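PDB 3TX1: UDP-N-acetylenolpyruvoylglucosamine reductase from Listeria monocytogenes, which probably catalyses the NADPH-dependent, FAD-mediated reduction of UDP-N-acetylenolpyruvoylglucosamine to UDP-N-acetylmuramate, a step in building the peptidoglycan of the cell wall. Local coordinates for residues A[70-73]-A[74-78]. Sequence-based numbering, arbitrary orientation.
Sequences VVAY and CHQNK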
ATOM      1  N   VAL A  70      -6.207 -19.141  -8.757  1.00 34.20           N
ATOM      2  CA  VAL A  70      -6.788 -18.845  -7.451  1.00 34.44           C
ATOM      3  C   VAL A  70      -7.875 -17.780  -7.551  1.00 33.57           C
ATOM      4  O   VAL A  70      -8.957 -17.937  -6.962  1.00 35.63           O
ATOM      5  CB  VAL A  70      -5.692 -18.501  -6.420  1.00 34.61           C
ATOM      6  CG1 VAL A  70      -6.282 -18.094  -5.084  1.00 34.98           C
ATOM      7  CG2 VAL A  70      -4.752 -19.688  -6.247  1.00 34.98           C
ATOM      8  N   VAL A  71      -7.604 -16.739  -8.337  1.00 29.54           N
ATOM      9  CA  VAL A  71      -8.575 -15.683  -8.582  1.00 29.20           C
ATOM     10  C   VAL A  71      -9.799 -16.240  -9.251  1.00 30.83           C
ATOM     11  O   VAL A  71     -10.922 -15.906  -8.877  1.00 35.30           O
ATOM     12  CB  VAL A  71      -8.008 -14.564  -9.472  1.00 26.22           C
ATOM     13  CG1 VAL A  71      -9.108 -13.669 -10.041  1.00 26.08           C
ATOM     14  CG2 VAL A  71      -7.043 -13.728  -8.680  1.00 24.43           C
ATOM     15  N   ALA A  72      -9.597 -17.103 -10.228  1.00 30.24           N
ATOM     16  CA  ALA A  72     -10.737 -17.695 -10.925  1.00 32.00           C
ATOM     17  C   ALA A  72     -11.518 -18.580  -9.979  1.00 36.69           C
ATOM     18  O   ALA A  72     -12.738 -18.488  -9.919  1.00 38.41           O
ATOM     19  CB  ALA A  72     -10.294 -18.480 -12.141  1.00 29.07           C
ATOM     20  N   TYR A  73     -10.804 -19.393  -9.203  1.00 38.92           N
ATOM     21  CA  TYR A  73     -11.443 -20.323  -8.289  1.00 44.44           C
ATOM     22  C   TYR A  73     -12.334 -19.599  -7.297  1.00 48.32           C
ATOM     23  O   TYR A  73     -13.482 -20.020  -7.070  1.00 50.96           O
ATOM     24  CB  TYR A  73     -10.398 -21.164  -7.556  1.00 46.20           C
ATOM     25  CG  TYR A  73     -10.974 -22.169  -6.606  1.00 50.61           C
ATOM     26  CD1 TYR A  73     -11.140 -23.496  -6.977  1.00 56.88           C
ATOM     27  CD2 TYR A  73     -11.362 -21.798  -5.343  1.00 54.18           C
ATOM     28  CE1 TYR A  73     -11.680 -24.433  -6.102  1.00 59.99           C
ATOM     29  CE2 TYR A  73     -11.896 -22.710  -4.456  1.00 61.23           C
ATOM     30  CZ  TYR A  73     -12.057 -24.027  -4.836  1.00 63.80           C
ATOM     31  OH  TYR A  73     -12.597 -24.918  -3.925  1.00 70.67           O
ATOM     32  N   CYS A  74     -11.812 -18.515  -6.717  1.00 47.52           N
ATOM     33  CA  CYS A  74     -12.560 -17.733  -5.729  1.00 50.64           C
ATOM     34  C   CYS A  74     -13.753 -17.033  -6.333  1.00 54.04           C
ATOM     35  O   CYS A  74     -14.823 -16.945  -5.681  1.00 55.32           O
ATOM     36  CB  CYS A  74     -11.667 -16.721  -5.047  1.00 50.60           C
ATOM     37  SG  CYS A  74     -10.532 -17.548  -3.929  1.00 54.00           S
ATOM     38  N   HIS A  75     -13.562 -16.521  -7.556  1.00 50.93           N
ATOM     39  CA  HIS A  75     -14.649 -15.899  -8.285  1.00 53.88           C
ATOM     40  C   HIS A  75     -15.736 -16.897  -8.457  1.00 58.37           C
ATOM     41  O   HIS A  75     -16.819 -16.700  -7.941  1.00 72.43           O
ATOM     42  CB  HIS A  75     -14.211 -15.408  -9.643  1.00 53.56           C
ATOM     43  CG  HIS A  75     -15.285 -14.648 -10.386  1.00 57.88           C
ATOM     44  ND1 HIS A  75     -15.500 -13.337 -10.205  1.00 61.45           N
ATOM     45  CD2 HIS A  75     -16.202 -15.062 -11.338  1.00 63.54           C
ATOM     46  CE1 HIS A  75     -16.498 -12.925 -11.000  1.00 62.93           C
ATOM     47  NE2 HIS A  75     -16.927 -13.980 -11.699  1.00 64.80           N
ATOM     48  N   GLN A  76     -15.447 -18.012  -9.117  1.00 57.12           N
ATOM     49  CA  GLN A  76     -16.461 -19.050  -9.430  1.00 57.45           C
ATOM     50  C   GLN A  76     -17.206 -19.613  -8.249  1.00 62.75           C
ATOM     51  O   GLN A  76     -18.352 -20.033  -8.387  1.00 65.05           O
ATOM     52  CB  GLN A  76     -15.853 -20.201 -10.216  1.00 52.47           C
ATOM     53  CG  GLN A  76     -15.503 -19.812 -11.631  1.00 50.20           C
ATOM     54  CD  GLN A  76     -14.669 -20.846 -12.362  1.00 49.49           C
ATOM     55  OE1 GLN A  76     -13.784 -20.497 -13.142  1.00 48.20           O
ATOM     56  NE2 GLN A  76     -14.918 -22.116 -12.089  1.00 53.17           N
ATOM     57  N   ASN A  77     -16.544 -19.657  -7.101  1.00 63.34           N
ATOM     58  CA  ASN A  77     -17.165 -20.177  -5.890  1.00 67.99           C
ATOM     59  C   ASN A  77     -17.711 -19.055  -5.023  1.00 72.80           C
ATOM     60  O   ASN A  77     -18.101 -19.284  -3.875  1.00 75.44           O
ATOM     61  CB  ASN A  77     -16.154 -21.004  -5.107  1.00 66.62           C
ATOM     62  CG  ASN A  77     -15.773 -22.274  -5.831  1.00 67.17           C
ATOM     63  OD1 ASN A  77     -14.615 -22.459  -6.227  1.00 66.07           O
ATOM     64  ND2 ASN A  77     -16.751 -23.141  -6.049  1.00 68.53           N
ATOM     65  N   LYS A  78     -17.734 -17.844  -5.596  1.00 75.14           N
ATOM     66  CA  LYS A  78     -18.167 -16.603  -4.914  1.00 75.73           C
ATOM     67  C   LYS A  78     -17.509 -16.369  -3.546  1.00 72.30           C
ATOM     68  O   LYS A  78     -18.154 -15.872  -2.635  1.00 75.25           O
ATOM     69  CB  LYS A  78     -19.707 -16.472  -4.839  1.00 80.45           C
ATOM     70  CG  LYS A  78     -20.378 -16.308  -6.199  1.00 82.99           C
ATOM     71  CD  LYS A  78     -21.854 -15.945  -6.062  1.00 89.92           C
ATOM     72  CE  LYS A  78     -22.554 -15.907  -7.417  1.00 90.43           C
ATOM     73  NZ  LYS A  78     -23.962 -15.423  -7.332  1.00 91.80           N
TER
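Residues 70-73 and 74-78 span the C-terminal end of helix 64-76 and the turn that follows it, tied by four successive i to i+4 backbone hydrogen bonds: Cys74 N to Val70 O, His75 N to Val71 O, Gln76 N to Ala72 O and Asn77 N to Tyr73 O. The series ends in a Schellman motif, in which Lys78, with positive phi, is the C' residue: Lys78 N bonds His75 O at 2.8 Å, and the amide of Ile79 reaches back to Cys74 O. The third helical bond is almost straight, with an N-H...O angle of 178° at Ala72 O, whereas the last, to Tyr73 O, is bent to 142° as Asn77 leaves helical geometry.

The helix is two-sided. Val70, Val71 and Cys74 are buried; Val71 packs on Leu102 and Cys74 on Val100, both of strand 100-103 in the mixed sheet of the FAD-binding domain, while Val70 meets Ile35. Within this inner face, Val70 CG1 lies 4.4 Å from Cys74 SG, a loose apolar contact one turn apart. The thiol stands beside its own backbone N, which directs SG back along the helix to within 3.4 Å of Val70 O.

His75 and Gln76 are on the exposed side. Gln76 runs its extended chain past the preceding turn, CG approaching Ala72 O at 3.5 Å and OE1 coming within 4.2 Å of Ala72 CB.

The side chains of Tyr73 and Asn77 meet at the helix end. Tyr73, which also touches Asn27 and Ile79, has CG anti to the backbone N (chi1 -179°), beside its carbonyl carbon, and the ring offers one face to Asn77. The end of the Asn77 amide lies over that face, ring and amide inclined to each other, while Asn77 CB rests 3.5 Å from Tyr73 O.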